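Local atomic coordinates of Serine/threonine-protein kinase Tel1 (Chaetomium thermophilum, PDB entry 6SKY), a protein that is a serine/threonine kinase of the ATM family that binds ATP and probably activates checkpoint signalling in response to DNA damage. Residues K1567-E1572 with V1616-S1621; H2467-A2472 with S2505-I2510; A2213-G2218 with G2253-V2258; T2743-A2748 with T2772-H2777. All coordinates share one frame; numbering follows the deposited sequence.

Contact 1: residues K1567-E1572 with V1616-S1621; sequences KDWGRE and VWKSCS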
loop_
_atom_site.group_PDB
_atom_site.type_symbol
_atom_site.label_atom_id
_atom_site.label_comp_id
_atom_site.label_asym_id
_atom_site.label_seq_id
_atom_site.Cartn_x
_atom_site.Cartn_y
_atom_site.Cartn_z
ATOM N N LYS A 1567 -16.864 -46.959 -19.941
ATOM C CA LYS A 1567 -15.618 -46.817 -20.682
ATOM C C LYS A 1567 -15.848 -46.861 -22.186
ATOM O O LYS A 1567 -15.156 -46.170 -22.939
ATOM C CB LYS A 1567 -14.651 -47.912 -20.245
ATOM C CG LYS A 1567 -13.357 -47.983 -21.014
ATOM C CD LYS A 1567 -12.467 -49.065 -20.424
ATOM C CE LYS A 1567 -11.148 -49.177 -21.169
ATOM N NZ LYS A 1567 -10.225 -50.152 -20.524
ATOM N N ASP A 1568 -16.819 -47.655 -22.639
ATOM C CA ASP A 1568 -17.137 -47.728 -24.058
ATOM C C ASP A 1568 -17.873 -46.486 -24.533
ATOM O O ASP A 1568 -17.715 -46.075 -25.685
ATOM C CB ASP A 1568 -17.974 -48.976 -24.323
ATOM C CG ASP A 1568 -18.531 -49.019 -25.722
ATOM O OD1 ASP A 1568 -17.791 -49.422 -26.642
ATOM O OD2 ASP A 1568 -19.709 -48.655 -25.903
ATOM N N TRP A 1569 -18.684 -45.887 -23.664
ATOM C CA TRP A 1569 -19.436 -44.693 -24.028
ATOM C C TRP A 1569 -18.504 -43.567 -24.442
ATOM O O TRP A 1569 -18.713 -42.918 -25.471
ATOM C CB TRP A 1569 -20.305 -44.276 -22.849
ATOM C CG TRP A 1569 -21.362 -43.300 -23.151
ATOM C CD1 TRP A 1569 -21.436 -42.469 -24.216
ATOM C CD2 TRP A 1569 -22.523 -43.054 -22.365
ATOM N NE1 TRP A 1569 -22.574 -41.711 -24.145
ATOM C CE2 TRP A 1569 -23.261 -42.058 -23.014
ATOM C CE3 TRP A 1569 -23.011 -43.587 -21.173
ATOM C CZ2 TRP A 1569 -24.457 -41.579 -22.513
ATOM C CZ3 TRP A 1569 -24.194 -43.114 -20.680
ATOM C CH2 TRP A 1569 -24.907 -42.119 -21.345
ATOM N N GLY A 1570 -17.466 -43.318 -23.654
ATOM C CA GLY A 1570 -16.502 -42.306 -24.024
ATOM C C GLY A 1570 -15.401 -42.884 -24.883
ATOM O O GLY A 1570 -14.417 -43.417 -24.366
ATOM N N ARG A 1571 -15.555 -42.757 -26.196
ATOM C CA ARG A 1571 -14.640 -43.318 -27.184
ATOM C C ARG A 1571 -15.015 -42.729 -28.536
ATOM O O ARG A 1571 -15.975 -41.962 -28.656
ATOM C CB ARG A 1571 -14.703 -44.844 -27.224
ATOM C CG ARG A 1571 -13.616 -45.543 -26.443
ATOM C CD ARG A 1571 -13.825 -47.039 -26.472
ATOM N NE ARG A 1571 -13.125 -47.713 -25.386
ATOM C CZ ARG A 1571 -13.214 -49.015 -25.142
ATOM N NH1 ARG A 1571 -13.973 -49.784 -25.908
ATOM N NH2 ARG A 1571 -12.546 -49.550 -24.131
ATOM N N GLU A 1572 -14.253 -43.102 -29.559
ATOM C CA GLU A 1572 -14.529 -42.700 -30.932
ATOM C C GLU A 1572 -15.123 -43.816 -31.772
ATOM O O GLU A 1572 -15.993 -43.560 -32.606
ATOM C CB GLU A 1572 -13.246 -42.194 -31.600
ATOM C CG GLU A 1572 -13.450 -41.637 -33.004
ATOM C CD GLU A 1572 -12.143 -41.293 -33.693
ATOM O OE1 GLU A 1572 -11.084 -41.788 -33.252
ATOM O OE2 GLU A 1572 -12.173 -40.527 -34.678
ATOM N N VAL A 1616 -19.793 -40.403 -16.528
ATOM C CA VAL A 1616 -20.746 -40.606 -15.444
ATOM C C VAL A 1616 -21.743 -39.460 -15.375
ATOM O O VAL A 1616 -22.908 -39.671 -15.039
ATOM C CB VAL A 1616 -20.011 -40.805 -14.112
ATOM C CG1 VAL A 1616 -20.986 -40.813 -12.970
ATOM C CG2 VAL A 1616 -19.261 -42.106 -14.140
ATOM N N TRP A 1617 -21.329 -38.240 -15.707
ATOM C CA TRP A 1617 -22.306 -37.163 -15.796
ATOM C C TRP A 1617 -23.233 -37.362 -16.984
ATOM O O TRP A 1617 -24.445 -37.163 -16.872
ATOM C CB TRP A 1617 -21.620 -35.807 -15.896
ATOM C CG TRP A 1617 -22.591 -34.737 -16.222
ATOM C CD1 TRP A 1617 -22.651 -34.007 -17.364
ATOM C CD2 TRP A 1617 -23.682 -34.304 -15.412
ATOM N NE1 TRP A 1617 -23.700 -33.132 -17.310
ATOM C CE2 TRP A 1617 -24.350 -33.297 -16.118
ATOM C CE3 TRP A 1617 -24.153 -34.665 -14.149
ATOM C CZ2 TRP A 1617 -25.462 -32.650 -15.607
ATOM C CZ3 TRP A 1617 -25.250 -34.026 -13.649
ATOM C CH2 TRP A 1617 -25.894 -33.030 -14.371
ATOM N N LYS A 1618 -22.680 -37.740 -18.134
ATOM C CA LYS A 1618 -23.509 -38.042 -19.292
ATOM C C LYS A 1618 -24.547 -39.104 -18.973
ATOM O O LYS A 1618 -25.652 -39.079 -19.520
ATOM C CB LYS A 1618 -22.625 -38.500 -20.440
ATOM C CG LYS A 1618 -23.048 -38.014 -21.790
ATOM C CD LYS A 1618 -22.074 -38.493 -22.831
ATOM C CE LYS A 1618 -20.680 -38.035 -22.501
ATOM N NZ LYS A 1618 -19.691 -38.618 -23.433
ATOM N N SER A 1619 -24.210 -40.039 -18.089
ATOM C CA SER A 1619 -25.133 -41.109 -17.736
ATOM C C SER A 1619 -26.255 -40.605 -16.843
ATOM O O SER A 1619 -27.430 -40.878 -17.099
ATOM C CB SER A 1619 -24.376 -42.234 -17.049
ATOM O OG SER A 1619 -25.265 -43.066 -16.341
ATOM N N CYS A 1620 -25.919 -39.872 -15.785
ATOM C CA CYS A 1620 -26.939 -39.412 -14.852
ATOM C C CYS A 1620 -27.632 -38.167 -15.379
ATOM O O CYS A 1620 -27.751 -37.162 -14.674
ATOM C CB CYS A 1620 -26.344 -39.151 -13.470
ATOM S SG CYS A 1620 -25.009 -37.969 -13.410
ATOM N N SER A 1621 -28.100 -38.242 -16.619
ATOM C CA SER A 1621 -28.897 -37.218 -17.274
ATOM C C SER A 1621 -30.095 -37.866 -17.940
ATOM O O SER A 1621 -30.513 -37.490 -19.036
ATOM C CB SER A 1621 -28.066 -36.429 -18.282
ATOM O OG SER A 1621 -27.021 -35.722 -17.638
#
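The indole of W1569 reaches across to the end of helix 1606-1619 and meets two consecutive residues there, K1618 along its NE1-CZ2 side and S1619 at its far corner. W1569 leaves the last turn of its own helix with CG anti to the backbone N (chi1 -166°), which carries the ring out over the gap of 9.1 Å that separates its CA from that of K1618. The aliphatic part of the lysine runs obliquely over the indole. CB of K1618 lies over one face, displaced toward the rim, and its CG comes to 3.9 Å from CZ2 of W1569. Further out, CD of K1618 approaches NE1 of W1569 at 3.5 Å, and the chain then bends at chi3 (-57°) on its way to the ammonium group. It is therefore the methylene part of this lysine that meets the indole. At the opposite end of the ring, CZ3 of W1569 lies 3.7 Å from both CA and CB of S1619, a slanting approach against the backbone of the last helical residue. No hydrogen bond joins the two segments, and the hydroxyl of S1619 is instead bonded to Y1629. Both helices end here, giving way to loops at G1570 and C1620. Helix 1578-1588 completes the setting: its R1581 makes a cation-pi contact with W1569, and its L1585 touches both W1569 and S1619. Helix 1627-1644 packs against V1616, W1617 and C1620 of the other segment, and the two helix ends thus sit, partly buried, among helices 1578-1588 and 1627-1644 of the alpha solenoid.

Contact 2: residues H2467-A2472 with S2505-I2510; sequences HIWTGA and SIWPAI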
loop_
_atom_site.group_PDB
_atom_site.type_symbol
_atom_site.label_atom_id
_atom_site.label_comp_id
_atom_site.label_asym_id
_atom_site.label_seq_id
_atom_site.Cartn_x
_atom_site.Cartn_y
_atom_site.Cartn_z
ATOM N N HIS A 2467 25.522 -27.830 -31.381
ATOM C CA HIS A 2467 26.463 -26.772 -31.046
ATOM C C HIS A 2467 27.882 -27.195 -31.356
ATOM O O HIS A 2467 28.669 -26.408 -31.891
ATOM C CB HIS A 2467 26.341 -26.399 -29.575
ATOM C CG HIS A 2467 25.062 -25.714 -29.235
ATOM N ND1 HIS A 2467 24.049 -26.334 -28.543
ATOM C CD2 HIS A 2467 24.626 -24.464 -29.499
ATOM C CE1 HIS A 2467 23.045 -25.494 -28.391
ATOM N NE2 HIS A 2467 23.368 -24.352 -28.966
ATOM N N ILE A 2468 28.230 -28.438 -31.031
ATOM C CA ILE A 2468 29.576 -28.913 -31.334
ATOM C C ILE A 2468 29.806 -28.959 -32.838
ATOM O O ILE A 2468 30.861 -28.544 -33.329
ATOM C CB ILE A 2468 29.824 -30.280 -30.679
ATOM C CG1 ILE A 2468 29.779 -30.138 -29.166
ATOM C CG2 ILE A 2468 31.146 -30.837 -31.116
ATOM C CD1 ILE A 2468 30.538 -28.957 -28.651
ATOM N N TRP A 2469 28.829 -29.455 -33.595
ATOM C CA TRP A 2469 28.981 -29.525 -35.043
ATOM C C TRP A 2469 29.170 -28.140 -35.640
ATOM O O TRP A 2469 30.055 -27.926 -36.469
ATOM C CB TRP A 2469 27.776 -30.218 -35.677
ATOM C CG TRP A 2469 28.003 -30.555 -37.109
ATOM C CD1 TRP A 2469 28.530 -31.701 -37.594
ATOM C CD2 TRP A 2469 27.735 -29.727 -38.242
ATOM N NE1 TRP A 2469 28.605 -31.648 -38.958
ATOM C CE2 TRP A 2469 28.121 -30.441 -39.380
ATOM C CE3 TRP A 2469 27.200 -28.448 -38.403
ATOM C CZ2 TRP A 2469 27.990 -29.926 -40.656
ATOM C CZ3 TRP A 2469 27.076 -27.940 -39.670
ATOM C CH2 TRP A 2469 27.465 -28.674 -40.777
ATOM N N THR A 2470 28.342 -27.183 -35.234
ATOM C CA THR A 2470 28.476 -25.831 -35.759
ATOM C C THR A 2470 29.811 -25.217 -35.376
ATOM O O THR A 2470 30.413 -24.484 -36.165
ATOM C CB THR A 2470 27.332 -24.965 -35.257
ATOM O OG1 THR A 2470 26.094 -25.576 -35.619
ATOM C CG2 THR A 2470 27.405 -23.600 -35.874
ATOM N N GLY A 2471 30.298 -25.500 -34.172
ATOM C CA GLY A 2471 31.570 -24.936 -33.767
ATOM C C GLY A 2471 32.740 -25.511 -34.537
ATOM O O GLY A 2471 33.702 -24.804 -34.834
ATOM N N ALA A 2472 32.682 -26.796 -34.867
ATOM C CA ALA A 2472 33.798 -27.407 -35.570
ATOM C C ALA A 2472 33.782 -27.059 -37.054
ATOM O O ALA A 2472 34.781 -26.585 -37.597
ATOM C CB ALA A 2472 33.776 -28.920 -35.369
ATOM N N SER A 2505 26.784 -43.878 -32.175
ATOM C CA SER A 2505 25.848 -43.987 -33.275
ATOM C C SER A 2505 24.988 -42.745 -33.422
ATOM O O SER A 2505 24.135 -42.701 -34.312
ATOM C CB SER A 2505 24.953 -45.208 -33.081
ATOM O OG SER A 2505 24.062 -45.006 -31.998
ATOM N N ILE A 2506 25.178 -41.744 -32.569
ATOM C CA ILE A 2506 24.427 -40.504 -32.640
ATOM C C ILE A 2506 25.251 -39.387 -33.257
ATOM O O ILE A 2506 24.714 -38.540 -33.969
ATOM C CB ILE A 2506 23.907 -40.092 -31.248
ATOM C CG1 ILE A 2506 23.338 -41.296 -30.511
ATOM C CG2 ILE A 2506 22.841 -39.041 -31.381
ATOM C CD1 ILE A 2506 22.732 -40.949 -29.187
ATOM N N TRP A 2507 26.544 -39.364 -33.001
ATOM C CA TRP A 2507 27.364 -38.295 -33.549
ATOM C C TRP A 2507 27.553 -38.443 -35.057
ATOM O O TRP A 2507 27.471 -37.439 -35.772
ATOM C CB TRP A 2507 28.715 -38.223 -32.834
ATOM C CG TRP A 2507 29.688 -37.320 -33.507
ATOM C CD1 TRP A 2507 30.812 -37.687 -34.152
ATOM C CD2 TRP A 2507 29.611 -35.895 -33.619
ATOM N NE1 TRP A 2507 31.455 -36.591 -34.657
ATOM C CE2 TRP A 2507 30.732 -35.475 -34.342
ATOM C CE3 TRP A 2507 28.702 -34.939 -33.179
ATOM C CZ2 TRP A 2507 30.969 -34.144 -34.632
ATOM C CZ3 TRP A 2507 28.942 -33.623 -33.469
ATOM C CH2 TRP A 2507 30.063 -33.235 -34.188
ATOM N N PRO A 2508 27.817 -39.644 -35.593
ATOM C CA PRO A 2508 27.907 -39.755 -37.056
ATOM C C PRO A 2508 26.607 -39.440 -37.769
ATOM O O PRO A 2508 26.630 -38.870 -38.868
ATOM C CB PRO A 2508 28.330 -41.209 -37.260
ATOM C CG PRO A 2508 29.037 -41.551 -36.035
ATOM C CD PRO A 2508 28.286 -40.881 -34.951
ATOM N N ALA A 2509 25.470 -39.797 -37.178
ATOM C CA ALA A 2509 24.191 -39.454 -37.786
ATOM C C ALA A 2509 24.032 -37.947 -37.905
ATOM O O ALA A 2509 23.681 -37.431 -38.971
ATOM C CB ALA A 2509 23.053 -40.055 -36.974
ATOM N N ILE A 2510 24.302 -37.222 -36.820
ATOM C CA ILE A 2510 24.182 -35.768 -36.835
ATOM C C ILE A 2510 25.190 -35.162 -37.797
ATOM O O ILE A 2510 24.891 -34.194 -38.504
ATOM C CB ILE A 2510 24.342 -35.215 -35.408
ATOM C CG1 ILE A 2510 23.091 -35.522 -34.596
ATOM C CG2 ILE A 2510 24.617 -33.730 -35.424
ATOM C CD1 ILE A 2510 23.106 -34.928 -33.235
#
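W2507 pushes the CZ3-CH2 corner of its six-membered ring against the backbone of helix 2461-2472 at W2469, where CH2 of W2507 lies 4.0 Å from CA of W2469. The backbone of W2469 meets the W2507 ring at its edge, near the ring plane. The same CH2 also reaches the edge of the W2469 indole, 4.0 Å from its CD1. The two ring planes are inclined at 56°, with 6.0 Å between the centroid of the W2469 five-membered ring and that of the W2507 six-membered ring, which makes the pair neither a parallel stack nor a T-shaped one. Both indoles stand anti to their backbone N (chi1 -169° for W2469 and 170° for W2507), and this extends each toward the neighbouring helix. On the other side of the corner, CG2 of I2468 adds an apolar contact with CH2 of W2507, while the rest of the isoleucine turns away to helices 2444-2459 and 2483-2497. NE1 of W2469 has a weak hydrogen bond to D2511, one residue beyond the segment. All three touching residues are buried, and A2494 and M2465 also pack on W2507. This is helix-to-helix hydrophobic core packing, in which a tryptophan from the first turn of helix 2507-2522 ties it to a helix of the FAT region.

Contact 3: residues A2213-G2218 with G2253-V2258; sequences ALWDHG and GYQVSV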
loop_
_atom_site.group_PDB
_atom_site.type_symbol
_atom_site.label_atom_id
_atom_site.label_comp_id
_atom_site.label_asym_id
_atom_site.label_seq_id
_atom_site.Cartn_x
_atom_site.Cartn_y
_atom_site.Cartn_z
ATOM N N ALA A 2213 1.843 -15.509 9.514
ATOM C CA ALA A 2213 0.738 -14.571 9.364
ATOM C C ALA A 2213 1.183 -13.143 9.657
ATOM O O ALA A 2213 0.884 -12.214 8.896
ATOM C CB ALA A 2213 -0.413 -14.978 10.272
ATOM N N LEU A 2214 1.913 -12.951 10.759
ATOM C CA LEU A 2214 2.440 -11.625 11.080
ATOM C C LEU A 2214 3.302 -11.081 9.952
ATOM O O LEU A 2214 3.128 -9.941 9.522
ATOM C CB LEU A 2214 3.241 -11.669 12.374
ATOM C CG LEU A 2214 2.434 -11.722 13.660
ATOM C CD1 LEU A 2214 3.347 -11.771 14.850
ATOM C CD2 LEU A 2214 1.530 -10.538 13.731
ATOM N N TRP A 2215 4.243 -11.883 9.460
ATOM C CA TRP A 2215 5.125 -11.415 8.400
ATOM C C TRP A 2215 4.350 -11.043 7.154
ATOM O O TRP A 2215 4.717 -10.100 6.450
ATOM C CB TRP A 2215 6.161 -12.477 8.061
ATOM C CG TRP A 2215 7.069 -12.087 6.948
ATOM C CD1 TRP A 2215 6.924 -12.390 5.638
ATOM C CD2 TRP A 2215 8.271 -11.322 7.050
ATOM N NE1 TRP A 2215 7.954 -11.867 4.912
ATOM C CE2 TRP A 2215 8.796 -11.201 5.759
ATOM C CE3 TRP A 2215 8.954 -10.726 8.109
ATOM C CZ2 TRP A 2215 9.965 -10.516 5.498
ATOM C CZ3 TRP A 2215 10.109 -10.048 7.845
ATOM C CH2 TRP A 2215 10.604 -9.947 6.555
ATOM N N ASP A 2216 3.283 -11.769 6.853
ATOM C CA ASP A 2216 2.527 -11.452 5.652
ATOM C C ASP A 2216 1.567 -10.291 5.839
ATOM O O ASP A 2216 1.033 -9.791 4.849
ATOM C CB ASP A 2216 1.781 -12.688 5.162
ATOM C CG ASP A 2216 2.703 -13.671 4.469
ATOM O OD1 ASP A 2216 3.233 -14.579 5.138
ATOM O OD2 ASP A 2216 2.930 -13.518 3.252
ATOM N N HIS A 2217 1.339 -9.839 7.063
ATOM C CA HIS A 2217 0.599 -8.601 7.259
ATOM C C HIS A 2217 1.485 -7.372 7.380
ATOM O O HIS A 2217 0.958 -6.268 7.529
ATOM C CB HIS A 2217 -0.290 -8.699 8.488
ATOM C CG HIS A 2217 -1.634 -9.269 8.194
ATOM N ND1 HIS A 2217 -1.879 -10.621 8.167
ATOM C CD2 HIS A 2217 -2.803 -8.668 7.880
ATOM C CE1 HIS A 2217 -3.145 -10.831 7.868
ATOM N NE2 HIS A 2217 -3.728 -9.661 7.689
ATOM N N GLY A 2218 2.801 -7.521 7.329
ATOM C CA GLY A 2218 3.696 -6.389 7.391
ATOM C C GLY A 2218 4.408 -6.180 8.707
ATOM O O GLY A 2218 5.244 -5.278 8.794
ATOM N N GLY A 2253 17.255 -15.964 9.579
ATOM C CA GLY A 2253 18.300 -15.230 8.887
ATOM C C GLY A 2253 17.781 -14.442 7.705
ATOM O O GLY A 2253 18.163 -13.289 7.499
ATOM N N TYR A 2254 16.894 -15.042 6.919
ATOM C CA TYR A 2254 16.310 -14.338 5.787
ATOM C C TYR A 2254 15.502 -13.134 6.246
ATOM O O TYR A 2254 15.624 -12.038 5.686
ATOM C CB TYR A 2254 15.437 -15.291 4.980
ATOM C CG TYR A 2254 14.528 -14.585 4.025
ATOM C CD1 TYR A 2254 13.198 -14.395 4.326
ATOM C CD2 TYR A 2254 15.005 -14.089 2.833
ATOM C CE1 TYR A 2254 12.376 -13.739 3.476
ATOM C CE2 TYR A 2254 14.184 -13.430 1.973
ATOM C CZ TYR A 2254 12.869 -13.259 2.298
ATOM O OH TYR A 2254 12.030 -12.598 1.440
ATOM N N GLN A 2255 14.662 -13.315 7.261
ATOM C CA GLN A 2255 13.828 -12.206 7.697
ATOM C C GLN A 2255 14.643 -11.104 8.356
ATOM O O GLN A 2255 14.302 -9.929 8.223
ATOM C CB GLN A 2255 12.745 -12.713 8.633
ATOM C CG GLN A 2255 11.752 -13.583 7.937
ATOM C CD GLN A 2255 10.591 -13.932 8.796
ATOM O OE1 GLN A 2255 9.676 -14.617 8.368
ATOM N NE2 GLN A 2255 10.613 -13.470 10.018
ATOM N N VAL A 2256 15.719 -11.451 9.061
ATOM C CA VAL A 2256 16.577 -10.433 9.650
ATOM C C VAL A 2256 17.352 -9.688 8.574
ATOM O O VAL A 2256 17.629 -8.497 8.720
ATOM C CB VAL A 2256 17.513 -11.077 10.688
ATOM C CG1 VAL A 2256 18.587 -10.131 11.098
ATOM C CG2 VAL A 2256 16.741 -11.483 11.896
ATOM N N SER A 2257 17.710 -10.357 7.478
ATOM C CA SER A 2257 18.381 -9.655 6.389
ATOM C C SER A 2257 17.440 -8.709 5.666
ATOM O O SER A 2257 17.846 -7.618 5.266
ATOM C CB SER A 2257 18.966 -10.648 5.395
ATOM O OG SER A 2257 19.857 -11.535 6.029
ATOM N N VAL A 2258 16.190 -9.116 5.458
ATOM C CA VAL A 2258 15.248 -8.254 4.750
ATOM C C VAL A 2258 14.961 -6.991 5.548
ATOM O O VAL A 2258 14.850 -5.901 4.983
ATOM C CB VAL A 2258 13.957 -9.025 4.429
ATOM C CG1 VAL A 2258 12.858 -8.084 4.033
ATOM C CG2 VAL A 2258 14.207 -10.000 3.334
#
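Stacking dominates this contact, with the flat carboxamide of Q2255 lying over one face of the W2215 indole. The amide and ring planes are only 10° apart, and CD of Q2255 is 3.7 Å from CE3 of W2215. OE1 of Q2255 sits above the ring toward its rim, 3.8 Å from CD2 of W2215, and NE2 of Q2255 lies above CE3 of W2215. The glutamine chain is extended beyond CG, so that its methylenes run along the ring before the amide is reached. A CH-pi interaction follows from this: CG of Q2255 is 3.9 Å from the centroid of the W2215 six-membered ring and only 11° off its normal. At the ring's edge the packing is purely apolar: CG1 of V2258, one turn further along helix 2245-2259, lies 3.9 Å from CH2 of W2215. Hydrogen bonding between the two segments is absent; NE2 of Q2255 is bonded instead to S2223 of helix 2220-2232, whose M2220 and S2223 also touch W2215. Helix 2203-2217, closed by a Schellman motif at G2218, also meets the second subunit through L2214 and H2217. The bond to S2223 satisfies a polar N-H of the buried Q2255 amide and would help to hold the amide flat against the W2215 face, within the helical packing of the FAT domain.

Contact 4: residues T2743-A2748 with T2772-H2777; sequences TRTTAA and TGEVVH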
loop_
_atom_site.group_PDB
_atom_site.type_symbol
_atom_site.label_atom_id
_atom_site.label_comp_id
_atom_site.label_asym_id
_atom_site.label_seq_id
_atom_site.Cartn_x
_atom_site.Cartn_y
_atom_site.Cartn_z
ATOM N N THR A 2743 -6.389 -12.015 -27.514
ATOM C CA THR A 2743 -6.138 -10.793 -26.758
ATOM C C THR A 2743 -5.066 -10.996 -25.695
ATOM O O THR A 2743 -4.199 -10.138 -25.506
ATOM C CB THR A 2743 -7.428 -10.298 -26.119
ATOM O OG1 THR A 2743 -8.475 -10.314 -27.086
ATOM C CG2 THR A 2743 -7.263 -8.904 -25.645
ATOM N N ARG A 2744 -5.087 -12.134 -25.008
ATOM C CA ARG A 2744 -4.114 -12.372 -23.952
ATOM C C ARG A 2744 -2.706 -12.556 -24.493
ATOM O O ARG A 2744 -1.749 -12.020 -23.929
ATOM C CB ARG A 2744 -4.512 -13.591 -23.144
ATOM C CG ARG A 2744 -5.573 -13.345 -22.137
ATOM C CD ARG A 2744 -5.970 -14.639 -21.531
ATOM N NE ARG A 2744 -6.978 -14.474 -20.502
ATOM C CZ ARG A 2744 -7.544 -15.488 -19.869
ATOM N NH1 ARG A 2744 -8.449 -15.268 -18.938
ATOM N NH2 ARG A 2744 -7.201 -16.725 -20.172
ATOM N N THR A 2745 -2.540 -13.342 -25.555
ATOM C CA THR A 2745 -1.201 -13.518 -26.098
ATOM C C THR A 2745 -0.671 -12.234 -26.712
ATOM O O THR A 2745 0.529 -11.958 -26.612
ATOM C CB THR A 2745 -1.184 -14.649 -27.111
ATOM O OG1 THR A 2745 -2.250 -14.474 -28.034
ATOM C CG2 THR A 2745 -1.374 -15.949 -26.420
ATOM N N THR A 2746 -1.542 -11.415 -27.302
ATOM C CA THR A 2746 -1.103 -10.119 -27.802
ATOM C C THR A 2746 -0.647 -9.213 -26.671
ATOM O O THR A 2746 0.368 -8.530 -26.793
ATOM C CB THR A 2746 -2.224 -9.472 -28.596
ATOM O OG1 THR A 2746 -2.658 -10.384 -29.600
ATOM C CG2 THR A 2746 -1.753 -8.231 -29.265
ATOM N N ALA A 2747 -1.371 -9.205 -25.554
ATOM C CA ALA A 2747 -0.971 -8.382 -24.419
ATOM C C ALA A 2747 0.375 -8.817 -23.859
ATOM O O ALA A 2747 1.245 -7.984 -23.571
ATOM C CB ALA A 2747 -2.040 -8.440 -23.339
ATOM N N ALA A 2748 0.564 -10.124 -23.685
ATOM C CA ALA A 2748 1.817 -10.615 -23.125
ATOM C C ALA A 2748 2.993 -10.284 -24.027
ATOM O O ALA A 2748 4.034 -9.815 -23.555
ATOM C CB ALA A 2748 1.735 -12.114 -22.877
ATOM N N THR A 2772 -6.041 -22.373 -32.107
ATOM C CA THR A 2772 -6.152 -21.889 -30.746
ATOM C C THR A 2772 -6.389 -20.394 -30.651
ATOM O O THR A 2772 -6.698 -19.907 -29.563
ATOM C CB THR A 2772 -4.888 -22.236 -29.954
ATOM O OG1 THR A 2772 -3.742 -21.856 -30.710
ATOM C CG2 THR A 2772 -4.823 -23.701 -29.711
ATOM N N GLY A 2773 -6.254 -19.658 -31.741
ATOM C CA GLY A 2773 -6.536 -18.249 -31.747
ATOM C C GLY A 2773 -5.392 -17.353 -31.345
ATOM O O GLY A 2773 -5.513 -16.140 -31.479
ATOM N N GLU A 2774 -4.284 -17.899 -30.878
ATOM C CA GLU A 2774 -3.210 -17.068 -30.371
ATOM C C GLU A 2774 -2.227 -16.683 -31.464
ATOM O O GLU A 2774 -2.183 -17.286 -32.531
ATOM C CB GLU A 2774 -2.485 -17.774 -29.243
ATOM C CG GLU A 2774 -2.321 -19.221 -29.422
ATOM C CD GLU A 2774 -2.292 -19.924 -28.101
ATOM O OE1 GLU A 2774 -2.691 -19.299 -27.102
ATOM O OE2 GLU A 2774 -1.875 -21.097 -28.050
ATOM N N VAL A 2775 -1.443 -15.650 -31.180
ATOM C CA VAL A 2775 -0.460 -15.113 -32.109
ATOM C C VAL A 2775 0.910 -15.667 -31.764
ATOM O O VAL A 2775 1.218 -15.954 -30.606
ATOM C CB VAL A 2775 -0.450 -13.573 -32.093
ATOM C CG1 VAL A 2775 -1.832 -13.057 -32.252
ATOM C CG2 VAL A 2775 0.135 -13.060 -30.816
ATOM N N VAL A 2776 1.734 -15.835 -32.786
ATOM C CA VAL A 2776 3.108 -16.289 -32.643
ATOM C C VAL A 2776 3.999 -15.234 -33.267
ATOM O O VAL A 2776 3.758 -14.803 -34.394
ATOM C CB VAL A 2776 3.334 -17.660 -33.305
ATOM C CG1 VAL A 2776 4.633 -18.273 -32.844
ATOM C CG2 VAL A 2776 2.178 -18.586 -33.020
ATOM N N HIS A 2777 5.012 -14.805 -32.536
ATOM C CA HIS A 2777 5.983 -13.854 -33.043
ATOM C C HIS A 2777 7.272 -14.587 -33.362
ATOM O O HIS A 2777 7.797 -15.326 -32.529
ATOM C CB HIS A 2777 6.220 -12.734 -32.038
ATOM C CG HIS A 2777 5.141 -11.701 -32.033
ATOM N ND1 HIS A 2777 5.359 -10.395 -32.402
ATOM C CD2 HIS A 2777 3.830 -11.787 -31.722
ATOM C CE1 HIS A 2777 4.232 -9.720 -32.313
ATOM N NE2 HIS A 2777 3.289 -10.542 -31.902
#
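A helix-to-strand contact with a single weak polar link joins T2745 and T2746 of helix 2732-2755 to E2774 and V2775, at the start of strand 2775-2777 in the kinase domain. The two backbones come close, 5.9 Å between the CA atoms of T2745 and E2774. The hydroxyl of T2745 sits between its backbone N and carbonyl carbon (chi1 49°), and it accepts a weak hydrogen bond from the backbone N of V2775, 3.5 Å from OG1 and nearly straight at 166°. The same OG1 is also hydrogen-bonded to backbone carbonyls of the preceding turn, N2741 O and Y2742 O. CB of E2774 packs against the threonine, 3.5 Å from CG2 of T2745, and the two side chains cross at about a right angle. Strand 2775-2777 is the edge member of a small three-stranded antiparallel sheet, paired through V2776 with L2767 of strand 2766-2769; L2767 and P2669 of strand 2667-2669 line the nucleotide pocket. V2775 points toward the helix, its CG1 3.9 Å from OG1 of T2746, whose hydroxyl is itself bonded to Y2742 O. The side chain of V2775 lies about 12 Å from the bound ATP analogue.

Overall arrangement
Contact 2 is fully buried, whereas contacts 1, 3 and 4 each mix buried with partly exposed residues. Contacts 1, 2 and 3 join pairs of helices, with tryptophans bearing the packing in every case, yet the partner differs: a lysine's methylenes and a serine in contact 1, a second indole in contact 2, a flat amide in contact 3. Contact 4 sets a helix against a strand, relies on threonines, and is the only one with a hydrogen bond across its segments, a weak one. Its centre lies about 14 Å from that of the chain, the closest of the four. No two contacts share a helix or touch; contacts 1 and 3 fall on opposite sides of the chain's centre, and contact 3 alone also meets the second subunit.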